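Local coordinates for metazoan TIR-STING fusion (Crassostrea gigas, PDB 6WT6), which joins a TIR domain to a STING ligand-binding domain in one polypeptide, a fusion belonging to the animal STING family, at residues Asp340-Pro343 with Arg344-Cys347. Sequence-based numbering, arbitrary orientation.
Sequences DAMP and RLIC
Arg344 N, Leu345 N, Ile346 N and Cys347 N each donate to the carbonyl oxygen four residues earlier, on Asp340, Ala341, Met342 and Pro343, setting up the first turns of the alpha-helix 341-356 in the STING ligand-binding domain. The bonds straighten along the chain, reaching an N-H...O angle of 170° at Cys347 N to Pro343 O. Pro343 suits the first turn, where its ring nitrogen, which has no hydrogen to give, breaks no helical bond; its ring packs on Val265 of strand 260-266. Met342 faces inward, its CG anti to the backbone N and the chain then bent twice, which lays it beside Leu345 with SD 4.1 Å from Leu345 CD2. From the next turn Ile346 slants across the same thioether chain, its CD1 4.0 Å from Met342 CG. Flexible Met342 and branched Ile346 are buried, Leu345 lies toward the margin, and Tyr332 of strand 327-332 touches both Met342 and Leu345. On the exposed side Asp340, whose negative charge probably suits the positive end of the helix dipole, meets long, polar Arg344 without a salt bridge: the carboxylate and guanidinium planes stand 86° apart, and Asp340 OD2 is 4.1 Å from Arg344 NH2. A bend at chi3 (-64°) turns the guanidinium toward Asp340, so that its two terminal nitrogens approach the methylene, Arg344 NH1 lying 3.5 Å from Asp340 CB.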
ATOM      1  N   ASP A 340       6.779   9.039  34.248  1.00 42.07           N
ATOM      2  CA  ASP A 340       5.389   9.444  34.402  1.00 42.72           C
ATOM      3  C   ASP A 340       4.698   9.717  33.077  1.00 37.65           C
ATOM      4  O   ASP A 340       3.463   9.718  33.027  1.00 38.28           O
ATOM      5  CB  ASP A 340       5.291  10.706  35.261  1.00 43.63           C
ATOM      6  CG  ASP A 340       5.809  10.494  36.658  1.00 50.83           C
ATOM      7  OD1 ASP A 340       6.035   9.327  37.035  1.00 52.77           O
ATOM      8  OD2 ASP A 340       5.998  11.499  37.381  1.00 57.37           O
ATOM      9  N   ALA A 341       5.462   9.959  32.012  1.00 32.68           N
ATOM     10  CA  ALA A 341       4.884  10.500  30.786  1.00 33.11           C
ATOM     11  C   ALA A 341       3.963   9.487  30.113  1.00 34.42           C
ATOM     12  O   ALA A 341       2.783   9.769  29.873  1.00 34.29           O
ATOM     13  CB  ALA A 341       6.002  10.946  29.842  1.00 22.00           C
ATOM     14  N   MET A 342       4.485   8.306  29.794  1.00 34.38           N
ATOM     15  CA  MET A 342       3.678   7.312  29.092  1.00 35.70           C
ATOM     16  C   MET A 342       2.570   6.765  29.991  1.00 35.33           C
ATOM     17  O   MET A 342       1.432   6.619  29.527  1.00 35.99           O
ATOM     18  CB  MET A 342       4.550   6.175  28.550  1.00 38.38           C
ATOM     19  CG  MET A 342       3.786   5.146  27.735  1.00 49.95           C
ATOM     20  SD  MET A 342       3.216   5.809  26.160  1.00 58.21           S
ATOM     21  CE  MET A 342       4.777   6.340  25.468  1.00 61.36           C
ATOM     22  N   PRO A 343       2.838   6.445  31.266  1.00 37.98           N
ATOM     23  CA  PRO A 343       1.724   6.075  32.157  1.00 39.77           C
ATOM     24  C   PRO A 343       0.600   7.100  32.222  1.00 39.43           C
ATOM     25  O   PRO A 343      -0.576   6.713  32.225  1.00 41.03           O
ATOM     26  CB  PRO A 343       2.419   5.906  33.514  1.00 38.27           C
ATOM     27  CG  PRO A 343       3.755   5.396  33.154  1.00 35.67           C
ATOM     28  CD  PRO A 343       4.139   6.146  31.902  1.00 37.64           C
ATOM     29  N   ARG A 344       0.921   8.396  32.278  1.00 35.52           N
ATOM     30  CA  ARG A 344      -0.134   9.401  32.369  1.00 37.53           C
ATOM     31  C   ARG A 344      -0.926   9.501  31.073  1.00 33.13           C
ATOM     32  O   ARG A 344      -2.134   9.768  31.103  1.00 33.93           O
ATOM     33  CB  ARG A 344       0.451  10.763  32.737  1.00 42.24           C
ATOM     34  CG  ARG A 344      -0.598  11.850  32.925  1.00 48.52           C
ATOM     35  CD  ARG A 344      -0.013  13.101  33.565  1.00 60.47           C
ATOM     36  NE  ARG A 344       0.477  12.850  34.919  1.00 68.69           N
ATOM     37  CZ  ARG A 344       1.760  12.714  35.237  1.00 72.55           C
ATOM     38  NH1 ARG A 344       2.694  12.808  34.298  1.00 73.96           N
ATOM     39  NH2 ARG A 344       2.112  12.485  36.496  1.00 71.48           N
ATOM     40  N   LEU A 345      -0.271   9.291  29.933  1.00 29.33           N
ATOM     41  CA  LEU A 345      -0.980   9.311  28.662  1.00 36.24           C
ATOM     42  C   LEU A 345      -1.978   8.161  28.572  1.00 34.47           C
ATOM     43  O   LEU A 345      -3.126   8.353  28.158  1.00 35.26           O
ATOM     44  CB  LEU A 345       0.022   9.251  27.511  1.00 42.01           C
ATOM     45  CG  LEU A 345      -0.601   8.957  26.145  1.00 48.22           C
ATOM     46  CD1 LEU A 345      -1.523  10.093  25.729  1.00 49.18           C
ATOM     47  CD2 LEU A 345       0.482   8.720  25.108  1.00 49.64           C
ATOM     48  N   ILE A 346      -1.558   6.957  28.971  1.00 30.28           N
ATOM     49  CA  ILE A 346      -2.425   5.786  28.850  1.00 29.60           C
ATOM     50  C   ILE A 346      -3.601   5.881  29.819  1.00 34.49           C
ATOM     51  O   ILE A 346      -4.742   5.571  29.455  1.00 37.28           O
ATOM     52  CB  ILE A 346      -1.618   4.494  29.066  1.00 30.43           C
ATOM     53  CG1 ILE A 346      -0.504   4.375  28.024  1.00 32.15           C
ATOM     54  CG2 ILE A 346      -2.534   3.279  28.998  1.00 29.64           C
ATOM     55  CD1 ILE A 346       0.393   3.162  28.219  1.00 30.72           C
ATOM     56  N   CYS A 347      -3.344   6.300  31.064  1.00 37.13           N
ATOM     57  CA  CYS A 347      -4.428   6.492  32.027  1.00 40.71           C
ATOM     58  C   CYS A 347      -5.455   7.485  31.509  1.00 45.52           C
ATOM     59  O   CYS A 347      -6.660   7.314  31.719  1.00 48.87           O
ATOM     60  CB  CYS A 347      -3.876   6.968  33.370  1.00 42.67           C
ATOM     61  SG  CYS A 347      -3.103   5.695  34.375  1.00 46.42           S
TER